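Local coordinates for protein GH26C (Muricauda sp. MAR_2010_75, PDB 6Q78) that probably hydrolyses internal beta-1,4-mannosidic bonds of mannans, as an endo-mannanase of glycoside hydrolase family 26, at residues K199-A204 with V253-N258; P271-F276 with N314-I319; D297-F302 with L333-Y338. All coordinates share one frame; numbering follows the deposited sequence.

Interaction 1 of 3, residues K199-A204 with V253-N258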
ATOM      1  N   LYS A 199      -1.215  13.892  15.022  1.00  8.54           N
ATOM      2  CA  LYS A 199      -0.788  13.368  13.719  1.00  8.01           C
ATOM      3  C   LYS A 199      -1.964  12.773  12.950  1.00  7.76           C
ATOM      4  O   LYS A 199      -2.078  12.950  11.727  1.00  9.70           O
ATOM      5  CB  LYS A 199       0.294  12.300  13.896  1.00  8.29           C
ATOM      6  CG  LYS A 199       1.583  12.770  14.567  1.00  8.10           C
ATOM      7  CD  LYS A 199       2.157  14.039  13.921  1.00  9.42           C
ATOM      8  CE  LYS A 199       3.568  14.292  14.497  1.00 10.51           C
ATOM      9  NZ  LYS A 199       4.190  15.531  13.884  1.00 12.46           N
ATOM     10  N   LEU A 200      -2.838  12.019  13.642  1.00  7.91           N
ATOM     11  CA  LEU A 200      -4.026  11.490  12.964  1.00  7.78           C
ATOM     12  C   LEU A 200      -4.940  12.616  12.496  1.00  7.99           C
ATOM     13  O   LEU A 200      -5.572  12.513  11.436  1.00  8.65           O
ATOM     14  CB  LEU A 200      -4.788  10.519  13.871  1.00  9.00           C
ATOM     15  CG  LEU A 200      -3.969   9.279  14.250  1.00  7.89           C
ATOM     16  CD1 LEU A 200      -4.921   8.431  15.089  1.00 10.28           C
ATOM     17  CD2 LEU A 200      -3.483   8.497  13.028  1.00  7.99           C
ATOM     18  N   GLU A 201      -5.024  13.693  13.270  1.00 10.09           N
ATOM     19  CA  GLU A 201      -5.825  14.837  12.835  1.00  9.29           C
ATOM     20  C   GLU A 201      -5.256  15.450  11.562  1.00  9.67           C
ATOM     21  O   GLU A 201      -6.019  15.878  10.683  1.00 10.78           O
ATOM     22  CB  GLU A 201      -5.921  15.862  13.970  1.00 11.88           C
ATOM     23  CG  GLU A 201      -6.806  15.340  15.122  1.00 14.51           C
ATOM     24  CD  GLU A 201      -6.498  15.954  16.490  1.00 20.92           C
ATOM     25  OE1 GLU A 201      -5.844  17.025  16.558  1.00 19.26           O
ATOM     26  OE2 GLU A 201      -6.919  15.361  17.517  1.00 18.28           O
ATOM     27  N   LYS A 202      -3.920  15.481  11.429  1.00  8.70           N
ATOM     28  CA  LYS A 202      -3.318  15.975  10.187  1.00  8.84           C
ATOM     29  C   LYS A 202      -3.594  15.021   9.028  1.00 10.06           C
ATOM     30  O   LYS A 202      -3.946  15.462   7.927  1.00  8.52           O
ATOM     31  CB  LYS A 202      -1.798  16.139  10.370  1.00  8.07           C
ATOM     32  CG  LYS A 202      -1.055  16.607   9.110  1.00 10.91           C
ATOM     33  CD  LYS A 202      -1.582  17.989   8.654  1.00 11.29           C
ATOM     34  CE  LYS A 202      -1.061  18.353   7.251  1.00 13.40           C
ATOM     35  NZ  LYS A 202       0.438  18.495   7.234  1.00 10.76           N
ATOM     36  N   ILE A 203      -3.475  13.705   9.250  1.00  7.47           N
ATOM     37  CA  ILE A 203      -3.854  12.756   8.208  1.00  7.03           C
ATOM     38  C   ILE A 203      -5.304  12.973   7.788  1.00  7.08           C
ATOM     39  O   ILE A 203      -5.633  12.949   6.592  1.00  8.19           O
ATOM     40  CB  ILE A 203      -3.600  11.313   8.688  1.00  6.71           C
ATOM     41  CG1 ILE A 203      -2.079  11.050   8.684  1.00  8.41           C
ATOM     42  CG2 ILE A 203      -4.357  10.295   7.770  1.00  7.41           C
ATOM     43  CD1 ILE A 203      -1.704   9.692   9.246  1.00 12.34           C
ATOM     44  N   ALA A 204      -6.202  13.164   8.760  1.00  7.72           N
ATOM     45  CA  ALA A 204      -7.618  13.333   8.437  1.00  8.27           C
ATOM     46  C   ALA A 204      -7.867  14.610   7.653  1.00  8.41           C
ATOM     47  O   ALA A 204      -8.631  14.594   6.674  1.00  9.85           O
ATOM     48  CB  ALA A 204      -8.445  13.324   9.720  1.00  9.97           C
ATOM     49  N   VAL A 253      -8.072   3.156  13.738  1.00  8.51           N
ATOM     50  CA  VAL A 253      -9.227   3.097  12.836  1.00  8.99           C
ATOM     51  C   VAL A 253     -10.404   3.878  13.409  1.00 12.05           C
ATOM     52  O   VAL A 253     -11.064   4.659  12.704  1.00 13.27           O
ATOM     53  CB  VAL A 253      -9.592   1.633  12.562  1.00  8.73           C
ATOM     54  CG1 VAL A 253     -10.930   1.539  11.821  1.00 13.01           C
ATOM     55  CG2 VAL A 253      -8.477   1.002  11.741  1.00 11.44           C
ATOM     56  N   THR A 254     -10.715   3.652  14.695  1.00 11.00           N
ATOM     57  CA  THR A 254     -11.875   4.299  15.282  1.00 12.50           C
ATOM     58  C   THR A 254     -11.696   5.806  15.358  1.00 11.32           C
ATOM     59  O   THR A 254     -12.650   6.562  15.133  1.00 12.17           O
ATOM     60  CB  THR A 254     -12.123   3.672  16.651  1.00 15.57           C
ATOM     61  OG1 THR A 254     -12.445   2.278  16.467  1.00 19.57           O
ATOM     62  CG2 THR A 254     -13.260   4.360  17.403  1.00 21.55           C
ATOM     63  N   TYR A 255     -10.483   6.274  15.668  1.00  9.75           N
ATOM     64  CA  TYR A 255     -10.287   7.713  15.765  1.00 10.16           C
ATOM     65  C   TYR A 255     -10.458   8.380  14.404  1.00 11.29           C
ATOM     66  O   TYR A 255     -11.100   9.438  14.301  1.00 11.66           O
ATOM     67  CB  TYR A 255      -8.904   8.006  16.347  1.00 10.15           C
ATOM     68  CG  TYR A 255      -8.747   9.425  16.873  1.00  9.93           C
ATOM     69  CD1 TYR A 255      -9.346   9.808  18.057  1.00 11.60           C
ATOM     70  CD2 TYR A 255      -7.979  10.366  16.204  1.00 11.81           C
ATOM     71  CE1 TYR A 255      -9.205  11.092  18.547  1.00 15.47           C
ATOM     72  CE2 TYR A 255      -7.816  11.659  16.705  1.00 12.04           C
ATOM     73  CZ  TYR A 255      -8.447  12.013  17.864  1.00 12.63           C
ATOM     74  OH  TYR A 255      -8.313  13.301  18.373  1.00 14.71           O
ATOM     75  N   LEU A 256      -9.910   7.766  13.350  1.00 10.16           N
ATOM     76  CA  LEU A 256     -10.065   8.331  12.009  1.00 11.00           C
ATOM     77  C   LEU A 256     -11.506   8.250  11.511  1.00 12.44           C
ATOM     78  O   LEU A 256     -12.068   9.250  11.041  1.00 10.83           O
ATOM     79  CB  LEU A 256      -9.168   7.595  11.029  1.00  8.96           C
ATOM     80  CG  LEU A 256      -7.686   7.977  11.196  1.00  7.65           C
ATOM     81  CD1 LEU A 256      -6.825   6.985  10.457  1.00  8.79           C
ATOM     82  CD2 LEU A 256      -7.470   9.367  10.624  1.00 10.45           C
ATOM     83  N   LYS A 257     -12.130   7.076  11.640  1.00 11.06           N
ATOM     84  CA  LYS A 257     -13.470   6.868  11.080  1.00 15.09           C
ATOM     85  C   LYS A 257     -14.546   7.569  11.895  1.00 12.63           C
ATOM     86  O   LYS A 257     -15.443   8.217  11.337  1.00 15.08           O
ATOM     87  CB  LYS A 257     -13.737   5.368  10.991  1.00 13.15           C
ATOM     88  CG  LYS A 257     -15.188   4.993  10.726  1.00 21.78           C
ATOM     89  CD  LYS A 257     -15.287   3.480  10.461  1.00 20.38           C
ATOM     90  CE  LYS A 257     -14.928   2.653  11.658  1.00 29.43           C
ATOM     91  NZ  LYS A 257     -16.057   2.730  12.614  1.00 27.13           N
ATOM     92  N   ASN A 258     -14.486   7.463  13.218  1.00 13.30           N
ATOM     93  CA  ASN A 258     -15.555   7.952  14.071  1.00 13.58           C
ATOM     94  C   ASN A 258     -15.272   9.357  14.599  1.00 15.59           C
ATOM     95  O   ASN A 258     -16.021  10.287  14.301  1.00 22.48           O
ATOM     96  CB  ASN A 258     -15.822   6.925  15.182  1.00 14.62           C
ATOM     97  CG  ASN A 258     -16.271   5.587  14.613  1.00 20.96           C
ATOM     98  OD1 ASN A 258     -15.700   4.542  14.910  1.00 44.18           O
ATOM     99  ND2 ASN A 258     -17.285   5.622  13.772  1.00 33.73           N
TER
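Tyr255 reaches from helix 253-258 to Leu200 and Glu201, and Leu256 puts one methyl against helix 199-204 further along. CG of Tyr255 is anti to its backbone N (chi1 -163°), on the side of helix 199-204, and the hydroxyl at the far end of the ring donates to Glu201 OE2, 2.6 Å from OH. OE2 lies in the ring plane at its edge and accepts through its anti lone pair, while the carboxylate as a whole is turned 30° from the ring. Glu201 gets there by an extended chain beyond CG. Leu200 approaches the ring nearer its root, where CD1 lies 3.8 Å from Tyr255 CD2, coming obliquely. Leu256 works through a single branch: its CD2 lies 3.8 Å from the carbonyl O of Leu200, 4.2 Å from Ala204 CB and 4.3 Å from Ile203 CG2. One methyl thus fits among three residues of helix 199-204, while a polar link closes the more exposed side. The axes of the two segments come within 10.2 Å and cross at -42°. These are two outer helices of the (beta/alpha)8 barrel, and beneath them Ile203 and Leu256 both rest on Phe222 of strand 220-223 and Met265 of strand 265-269.

Interaction 2 of 3, residues P271-F276 with N314-I319; sequences PDNRFF and NQKLKI
Lys316 reaches out from helix 314-319 to the carbonyl O of Asn273, and this is the one hydrogen bond across the contact. Its chain is extended beyond CG, and NZ stands 2.8 Å from Asn273 O, lying in the carbonyl plane with a C=O...N angle of 150°. The same ammonium forms a salt bridge with Asp301, so it is held by a neutral carbonyl and a carboxylate; the amide ND2 of Asn273 donates to Asn298 OD1. Phe275 O is buried under the lysine chain, 3.3 Å from Lys316 CG, and has no hydrogen-bond partner in the model. Apolar packing surrounds this reach. Phe275 carries Lys316 CG over one face of its ring, offset toward the rim, and its CE1 is 3.9 Å from Lys316 CB and 4.1 Å from Ile319 CG2. Ile319 CD1 presses on the backbone carbonyl carbon of Phe276 at 3.5 Å. The Phe276 ring receives Lys316 CE over one face at 4.0 Å from CE1, but any cation-pi attraction is long and weak. The loop following strand 265-269 is thereby held to helix 306-327, with Met296 of strand 293-298 touching Asn273, Phe275 and Lys316, and helix 278-281 flanking Phe275 and Ile319.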
ATOM      1  N   PRO A 271       1.670  -7.391   6.928  1.00  8.58           N
ATOM      2  CA  PRO A 271       2.998  -7.819   7.400  1.00  8.94           C
ATOM      3  C   PRO A 271       3.950  -7.878   6.216  1.00  8.92           C
ATOM      4  O   PRO A 271       3.549  -7.672   5.054  1.00  9.97           O
ATOM      5  CB  PRO A 271       2.752  -9.241   7.921  1.00  9.60           C
ATOM      6  CG  PRO A 271       1.562  -9.738   7.058  1.00 13.18           C
ATOM      7  CD  PRO A 271       0.683  -8.486   6.877  1.00  8.96           C
ATOM      8  N   ASP A 272       5.212  -8.169   6.511  1.00  9.29           N
ATOM      9  CA  ASP A 272       6.166  -8.573   5.487  1.00  9.53           C
ATOM     10  C   ASP A 272       5.899 -10.046   5.200  1.00 13.13           C
ATOM     11  O   ASP A 272       4.731 -10.428   5.132  1.00 12.53           O
ATOM     12  CB  ASP A 272       7.580  -8.314   5.984  1.00  9.89           C
ATOM     13  CG  ASP A 272       8.576  -8.138   4.866  1.00 14.12           C
ATOM     14  OD1 ASP A 272       9.168  -9.163   4.458  1.00 13.98           O
ATOM     15  OD2 ASP A 272       8.803  -6.986   4.421  1.00 15.46           O
ATOM     16  N   ASN A 273       6.929 -10.863   4.990  1.00 11.17           N
ATOM     17  CA  ASN A 273       6.726 -12.223   4.482  1.00 11.34           C
ATOM     18  C   ASN A 273       7.043 -13.310   5.508  1.00 12.11           C
ATOM     19  O   ASN A 273       7.259 -14.465   5.125  1.00 12.80           O
ATOM     20  CB  ASN A 273       7.554 -12.455   3.216  1.00 12.20           C
ATOM     21  CG  ASN A 273       9.049 -12.481   3.521  1.00 14.60           C
ATOM     22  OD1 ASN A 273       9.440 -12.508   4.685  1.00 14.70           O
ATOM     23  ND2 ASN A 273       9.874 -12.523   2.498  1.00 14.05           N
ATOM     24  N   ARG A 274       7.035 -12.965   6.794  1.00 14.75           N
ATOM     25  CA  ARG A 274       7.542 -13.839   7.850  1.00 12.83           C
ATOM     26  C   ARG A 274       6.408 -14.661   8.470  1.00 15.69           C
ATOM     27  O   ARG A 274       6.152 -14.629   9.663  1.00 14.30           O
ATOM     28  CB  ARG A 274       8.272 -13.022   8.908  1.00 13.17           C
ATOM     29  CG  ARG A 274       9.536 -12.372   8.340  1.00 16.36           C
ATOM     30  CD  ARG A 274      10.069 -11.334   9.342  1.00 19.67           C
ATOM     31  NE  ARG A 274      10.512 -12.021  10.541  1.00 22.10           N
ATOM     32  CZ  ARG A 274      11.744 -12.481  10.732  1.00 33.20           C
ATOM     33  NH1 ARG A 274      12.673 -12.331   9.796  1.00 25.09           N
ATOM     34  NH2 ARG A 274      12.045 -13.093  11.866  1.00 42.94           N
ATOM     35  N   PHE A 275       5.714 -15.397   7.602  1.00 14.25           N
ATOM     36  CA  PHE A 275       4.684 -16.322   8.032  1.00 13.77           C
ATOM     37  C   PHE A 275       4.568 -17.441   7.008  1.00 14.34           C
ATOM     38  O   PHE A 275       4.863 -17.262   5.820  1.00 14.13           O
ATOM     39  CB  PHE A 275       3.333 -15.589   8.194  1.00 13.12           C
ATOM     40  CG  PHE A 275       2.782 -15.045   6.912  1.00 12.52           C
ATOM     41  CD1 PHE A 275       1.905 -15.791   6.116  1.00 12.78           C
ATOM     42  CD2 PHE A 275       3.126 -13.767   6.495  1.00 13.20           C
ATOM     43  CE1 PHE A 275       1.380 -15.265   4.931  1.00 12.27           C
ATOM     44  CE2 PHE A 275       2.616 -13.258   5.296  1.00 11.25           C
ATOM     45  CZ  PHE A 275       1.756 -14.016   4.514  1.00 13.52           C
ATOM     46  N   PHE A 276       4.103 -18.596   7.490  1.00 15.14           N
ATOM     47  CA  PHE A 276       3.879 -19.763   6.656  1.00 15.84           C
ATOM     48  C   PHE A 276       2.506 -20.365   6.865  1.00 19.46           C
ATOM     49  O   PHE A 276       2.238 -21.450   6.322  1.00 18.99           O
ATOM     50  CB  PHE A 276       4.902 -20.859   6.973  1.00 17.17           C
ATOM     51  CG  PHE A 276       6.300 -20.505   6.601  1.00 26.81           C
ATOM     52  CD1 PHE A 276       6.785 -20.817   5.352  1.00 28.93           C
ATOM     53  CD2 PHE A 276       7.132 -19.876   7.512  1.00 29.42           C
ATOM     54  CE1 PHE A 276       8.068 -20.511   4.996  1.00 31.64           C
ATOM     55  CE2 PHE A 276       8.422 -19.556   7.159  1.00 35.06           C
ATOM     56  CZ  PHE A 276       8.891 -19.876   5.896  1.00 35.82           C
ATOM     57  N   ASN A 314       4.300 -17.670  -3.594  1.00 15.64           N
ATOM     58  CA  ASN A 314       2.950 -18.070  -3.973  1.00 15.74           C
ATOM     59  C   ASN A 314       2.186 -18.675  -2.797  1.00 14.63           C
ATOM     60  O   ASN A 314       0.985 -18.397  -2.617  1.00 15.42           O
ATOM     61  CB  ASN A 314       3.031 -19.065  -5.124  1.00 14.30           C
ATOM     62  CG  ASN A 314       1.672 -19.549  -5.584  1.00 18.33           C
ATOM     63  OD1 ASN A 314       1.341 -20.727  -5.414  1.00 18.19           O
ATOM     64  ND2 ASN A 314       0.878 -18.645  -6.172  1.00 16.34           N
ATOM     65  N   GLN A 315       2.843 -19.519  -2.010  1.00 14.38           N
ATOM     66  CA  GLN A 315       2.183 -20.138  -0.860  1.00 14.59           C
ATOM     67  C   GLN A 315       1.734 -19.087   0.149  1.00 15.49           C
ATOM     68  O   GLN A 315       0.645 -19.194   0.735  1.00 16.62           O
ATOM     69  CB  GLN A 315       3.122 -21.152  -0.191  1.00 15.14           C
ATOM     70  CG  GLN A 315       3.307 -22.399  -1.050  1.00 21.01           C
ATOM     71  CD  GLN A 315       4.447 -23.278  -0.607  1.00 25.67           C
ATOM     72  OE1 GLN A 315       5.206 -22.927   0.286  1.00 22.12           O
ATOM     73  NE2 GLN A 315       4.572 -24.437  -1.240  1.00 26.27           N
ATOM     74  N   LYS A 316       2.578 -18.083   0.406  1.00 12.82           N
ATOM     75  CA  LYS A 316       2.185 -17.078   1.373  1.00 13.16           C
ATOM     76  C   LYS A 316       1.052 -16.220   0.817  1.00 13.73           C
ATOM     77  O   LYS A 316       0.085 -15.919   1.532  1.00 13.26           O
ATOM     78  CB  LYS A 316       3.411 -16.257   1.756  1.00 12.36           C
ATOM     79  CG  LYS A 316       4.476 -17.064   2.520  1.00 12.34           C
ATOM     80  CD  LYS A 316       5.780 -16.261   2.568  1.00 12.08           C
ATOM     81  CE  LYS A 316       6.922 -17.094   3.162  1.00 14.73           C
ATOM     82  NZ  LYS A 316       8.154 -16.206   3.182  1.00 15.06           N
ATOM     83  N   LEU A 317       1.123 -15.848  -0.471  1.00 12.15           N
ATOM     84  CA  LEU A 317       0.040 -15.051  -1.046  1.00 12.62           C
ATOM     85  C   LEU A 317      -1.267 -15.834  -1.086  1.00 12.51           C
ATOM     86  O   LEU A 317      -2.350 -15.223  -0.990  1.00 14.09           O
ATOM     87  CB  LEU A 317       0.437 -14.505  -2.425  1.00 15.17           C
ATOM     88  CG  LEU A 317      -0.385 -13.317  -2.959  1.00 12.46           C
ATOM     89  CD1 LEU A 317      -0.394 -12.160  -1.973  1.00 11.73           C
ATOM     90  CD2 LEU A 317       0.166 -12.859  -4.305  1.00 15.02           C
ATOM     91  N   LYS A 318      -1.189 -17.179  -1.248  1.00 13.68           N
ATOM     92  CA  LYS A 318      -2.401 -17.991  -1.263  1.00 14.22           C
ATOM     93  C   LYS A 318      -3.074 -17.982   0.096  1.00 16.77           C
ATOM     94  O   LYS A 318      -4.316 -18.007   0.189  1.00 16.51           O
ATOM     95  CB  LYS A 318      -2.083 -19.419  -1.718  1.00 16.80           C
ATOM     96  CG  LYS A 318      -3.316 -20.332  -1.776  1.00 17.46           C
ATOM     97  CD  LYS A 318      -4.285 -19.882  -2.881  1.00 22.45           C
ATOM     98  CE  LYS A 318      -5.404 -20.938  -3.066  1.00 23.90           C
ATOM     99  NZ  LYS A 318      -6.495 -20.429  -3.951  1.00 24.43           N
ATOM    100  N   ILE A 319      -2.273 -17.958   1.170  1.00 15.53           N
ATOM    101  CA  ILE A 319      -2.840 -17.819   2.507  1.00 13.87           C
ATOM    102  C   ILE A 319      -3.638 -16.524   2.602  1.00 11.92           C
ATOM    103  O   ILE A 319      -4.756 -16.503   3.125  1.00 14.49           O
ATOM    104  CB  ILE A 319      -1.721 -17.830   3.560  1.00 13.54           C
ATOM    105  CG1 ILE A 319      -1.128 -19.244   3.719  1.00 18.27           C
ATOM    106  CG2 ILE A 319      -2.226 -17.296   4.869  1.00 17.52           C
ATOM    107  CD1 ILE A 319       0.166 -19.223   4.546  1.00 16.52           C
TER

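Interaction 3 of 3, residues D297-F302 with L333-Y338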
ATOM      1  N   ASP A 297       3.797  -7.672   2.208  1.00  8.34           N
ATOM      2  CA  ASP A 297       4.944  -7.210   1.439  1.00  8.49           C
ATOM      3  C   ASP A 297       5.906  -8.378   1.237  1.00 11.33           C
ATOM      4  O   ASP A 297       6.128  -9.192   2.144  1.00 12.43           O
ATOM      5  CB  ASP A 297       5.663  -6.063   2.149  1.00  9.34           C
ATOM      6  CG  ASP A 297       4.784  -4.829   2.280  1.00  8.61           C
ATOM      7  OD1 ASP A 297       3.696  -4.844   1.685  1.00 10.11           O
ATOM      8  OD2 ASP A 297       5.204  -3.857   2.927  1.00  8.92           O
ATOM      9  N   ASN A 298       6.479  -8.481   0.040  1.00  9.94           N
ATOM     10  CA  ASN A 298       7.430  -9.569  -0.188  1.00 10.39           C
ATOM     11  C   ASN A 298       8.492  -9.157  -1.198  1.00  9.41           C
ATOM     12  O   ASN A 298       8.242  -9.179  -2.414  1.00 11.28           O
ATOM     13  CB  ASN A 298       6.718 -10.833  -0.624  1.00 10.49           C
ATOM     14  CG  ASN A 298       7.565 -12.086  -0.403  1.00 12.63           C
ATOM     15  OD1 ASN A 298       8.777 -11.986  -0.175  1.00 12.21           O
ATOM     16  ND2 ASN A 298       6.926 -13.281  -0.447  1.00 12.09           N
ATOM     17  N   TYR A 299       9.682  -8.844  -0.691  1.00  9.66           N
ATOM     18  CA  TYR A 299      10.882  -8.766  -1.514  1.00 10.09           C
ATOM     19  C   TYR A 299      11.780  -9.981  -1.309  1.00 10.89           C
ATOM     20  O   TYR A 299      12.405 -10.447  -2.266  1.00 12.01           O
ATOM     21  CB  TYR A 299      11.708  -7.532  -1.124  1.00  9.99           C
ATOM     22  CG  TYR A 299      10.945  -6.215  -1.251  1.00 10.59           C
ATOM     23  CD1 TYR A 299      10.146  -5.736  -0.205  1.00 11.11           C
ATOM     24  CD2 TYR A 299      10.983  -5.491  -2.445  1.00  9.19           C
ATOM     25  CE1 TYR A 299       9.476  -4.507  -0.333  1.00 10.89           C
ATOM     26  CE2 TYR A 299      10.286  -4.324  -2.590  1.00  9.76           C
ATOM     27  CZ  TYR A 299       9.558  -3.832  -1.526  1.00  9.66           C
ATOM     28  OH  TYR A 299       8.872  -2.624  -1.678  1.00 11.67           O
ATOM     29  N   GLY A 300      11.826 -10.517  -0.093  1.00 11.76           N
ATOM     30  CA  GLY A 300      12.823 -11.530   0.222  1.00 12.57           C
ATOM     31  C   GLY A 300      12.698 -12.804  -0.598  1.00 12.48           C
ATOM     32  O   GLY A 300      13.713 -13.386  -0.999  1.00 13.26           O
ATOM     33  N   ASP A 301      11.455 -13.250  -0.873  1.00 13.21           N
ATOM     34  CA  ASP A 301      11.329 -14.498  -1.616  1.00 15.12           C
ATOM     35  C   ASP A 301      11.663 -14.336  -3.088  1.00 13.63           C
ATOM     36  O   ASP A 301      11.878 -15.351  -3.769  1.00 13.85           O
ATOM     37  CB  ASP A 301       9.946 -15.102  -1.422  1.00 13.07           C
ATOM     38  CG  ASP A 301       9.711 -15.554   0.011  1.00 15.30           C
ATOM     39  OD1 ASP A 301      10.670 -16.048   0.653  1.00 16.58           O
ATOM     40  OD2 ASP A 301       8.563 -15.401   0.492  1.00 15.01           O
ATOM     41  N   PHE A 302      11.811 -13.100  -3.549  1.00 13.21           N
ATOM     42  CA  PHE A 302      12.189 -12.792  -4.920  1.00 14.04           C
ATOM     43  C   PHE A 302      13.655 -12.398  -5.068  1.00 14.71           C
ATOM     44  O   PHE A 302      14.121 -12.195  -6.193  1.00 15.60           O
ATOM     45  CB  PHE A 302      11.283 -11.694  -5.486  1.00 14.42           C
ATOM     46  CG  PHE A 302       9.833 -12.097  -5.598  1.00 11.59           C
ATOM     47  CD1 PHE A 302       9.441 -13.090  -6.488  1.00 13.68           C
ATOM     48  CD2 PHE A 302       8.865 -11.497  -4.804  1.00 13.98           C
ATOM     49  CE1 PHE A 302       8.119 -13.473  -6.592  1.00 14.60           C
ATOM     50  CE2 PHE A 302       7.527 -11.880  -4.915  1.00 13.88           C
ATOM     51  CZ  PHE A 302       7.160 -12.868  -5.827  1.00 14.08           C
ATOM     52  N   LEU A 333      -0.720  -8.108  -2.801  1.00  9.84           N
ATOM     53  CA  LEU A 333       0.720  -8.047  -2.533  1.00  8.57           C
ATOM     54  C   LEU A 333       1.050  -6.558  -2.541  1.00  8.45           C
ATOM     55  O   LEU A 333       1.293  -5.940  -3.587  1.00  9.27           O
ATOM     56  CB  LEU A 333       1.497  -8.835  -3.593  1.00  9.93           C
ATOM     57  CG  LEU A 333       3.033  -8.833  -3.447  1.00  9.15           C
ATOM     58  CD1 LEU A 333       3.450  -9.499  -2.109  1.00 10.12           C
ATOM     59  CD2 LEU A 333       3.642  -9.618  -4.653  1.00 10.52           C
ATOM     60  N   THR A 334       1.062  -5.949  -1.352  1.00  7.31           N
ATOM     61  CA  THR A 334       1.094  -4.489  -1.243  1.00  7.85           C
ATOM     62  C   THR A 334       2.466  -3.857  -1.555  1.00  7.40           C
ATOM     63  O   THR A 334       2.510  -2.666  -1.866  1.00  8.66           O
ATOM     64  CB  THR A 334       0.544  -4.009   0.121  1.00  8.00           C
ATOM     65  OG1 THR A 334       1.061  -4.833   1.175  1.00  8.90           O
ATOM     66  CG2 THR A 334      -0.946  -4.134   0.165  1.00 10.35           C
ATOM     67  N   GLU A 335       3.561  -4.604  -1.506  1.00  7.05           N
ATOM     68  CA  GLU A 335       4.869  -4.130  -1.947  1.00  7.98           C
ATOM     69  C   GLU A 335       5.597  -5.338  -2.479  1.00  9.65           C
ATOM     70  O   GLU A 335       5.586  -6.393  -1.836  1.00  8.79           O
ATOM     71  CB  GLU A 335       5.776  -3.632  -0.821  1.00  7.82           C
ATOM     72  CG  GLU A 335       5.361  -2.294  -0.266  1.00 10.50           C
ATOM     73  CD  GLU A 335       6.408  -1.715   0.642  1.00  7.17           C
ATOM     74  OE1 GLU A 335       7.623  -1.936   0.401  1.00 11.08           O
ATOM     75  OE2 GLU A 335       6.014  -0.978   1.606  1.00  8.84           O
ATOM     76  N   THR A 336       6.285  -5.160  -3.615  1.00  9.50           N
ATOM     77  CA  THR A 336       7.169  -6.192  -4.126  1.00 11.70           C
ATOM     78  C   THR A 336       8.161  -5.550  -5.089  1.00  9.36           C
ATOM     79  O   THR A 336       8.143  -4.332  -5.332  1.00 10.08           O
ATOM     80  CB  THR A 336       6.374  -7.320  -4.805  1.00 10.07           C
ATOM     81  OG1 THR A 336       7.215  -8.478  -4.976  1.00 12.13           O
ATOM     82  CG2 THR A 336       5.812  -6.846  -6.154  1.00  9.77           C
ATOM     83  N   GLY A 337       9.060  -6.384  -5.601  1.00 10.87           N
ATOM     84  CA  GLY A 337      10.062  -5.914  -6.537  1.00 13.92           C
ATOM     85  C   GLY A 337      11.373  -6.638  -6.331  1.00 12.69           C
ATOM     86  O   GLY A 337      11.616  -7.287  -5.306  1.00 15.59           O
ATOM     87  N   TYR A 338      12.212  -6.562  -7.346  1.00 11.41           N
ATOM     88  CA  TYR A 338      13.608  -6.983  -7.269  1.00 14.17           C
ATOM     89  C   TYR A 338      14.424  -5.776  -7.709  1.00 11.44           C
ATOM     90  O   TYR A 338      14.336  -5.359  -8.870  1.00 13.42           O
ATOM     91  CB  TYR A 338      13.905  -8.181  -8.172  1.00 13.12           C
ATOM     92  CG  TYR A 338      15.373  -8.536  -8.107  1.00 15.42           C
ATOM     93  CD1 TYR A 338      15.909  -9.091  -6.965  1.00 16.12           C
ATOM     94  CD2 TYR A 338      16.230  -8.306  -9.185  1.00 15.58           C
ATOM     95  CE1 TYR A 338      17.252  -9.400  -6.878  1.00 21.00           C
ATOM     96  CE2 TYR A 338      17.584  -8.631  -9.103  1.00 18.44           C
ATOM     97  CZ  TYR A 338      18.072  -9.164  -7.934  1.00 16.77           C
ATOM     98  OH  TYR A 338      19.416  -9.490  -7.824  1.00 23.69           O
TER
HETATM   99  O   HOH W   1      13.599  -8.914  -4.265  1.00 16.54           O
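Tyr299 and Glu335 meet at the C-terminal ends of strands 293-298 and 330-336, the two parallel strands of a beta-alpha-beta unit in the (beta/alpha)8 barrel. The hydroxyl of Tyr299 donates to Glu335 OE1, 2.5 Å from OH, on the anti side and 17° out of the carboxylate plane; ring and carboxylate planes stand 76° apart. Glu335 OE2 pairs with Arg223 and also hydrogen-bonds a Tris molecule, probably from the crystallisation liquor, in a pocket at the C-terminal end of the barrel, where active sites of this fold lie. Asp297 shares Arg223 through its OD2, 3.3 Å from Glu335 OE2. The other oxygen, Asp297 OD1, accepts from Thr334 OG1 at 2.7 Å. An alanine at Tyr299 would probably cost Glu335 OE1 one of its donors, leave the carboxylate freer to turn and open a gap over Thr336 CA, which lies 4.0 Å above the plane of the ring. Further out, one backbone and one side-chain bond link the strands: Asn298 N donates to Glu335 O at 2.9 Å, and Thr336 OG1 donates to Asn298 O. Asn298 OD1 accepts from Asp301 N in an Asx motif at the start of the 3-10 segment 300-302, and its ND2 separately donates to Asp301 OD2. At the far end one water donates to both Tyr299 O and Gly337 O, 2.8 Å from each.

Overall arrangement
From the N terminus, the chain first makes interaction 1, which closes when helix 242-259 returns against helix 193-208 with strand 220-223 between them in sequence. Interaction 2 then opens in the loop after strand 265-269, and interaction 3 opens at 297-302 before helix 314-319 closes interaction 2; segment 333-338 closes interaction 3 last, so the two cross rather than nest. They also touch, through the charged end of Lys316 and through Pro271 O, which probably accepts from Asp297 N. Interaction 1 lies about 29 Å from each of the others, between centres. It ties outer helices together, whereas the crossing pair links the loop after strand 265-269 with strands 293-298 and 330-336 and helix 306-327 between them.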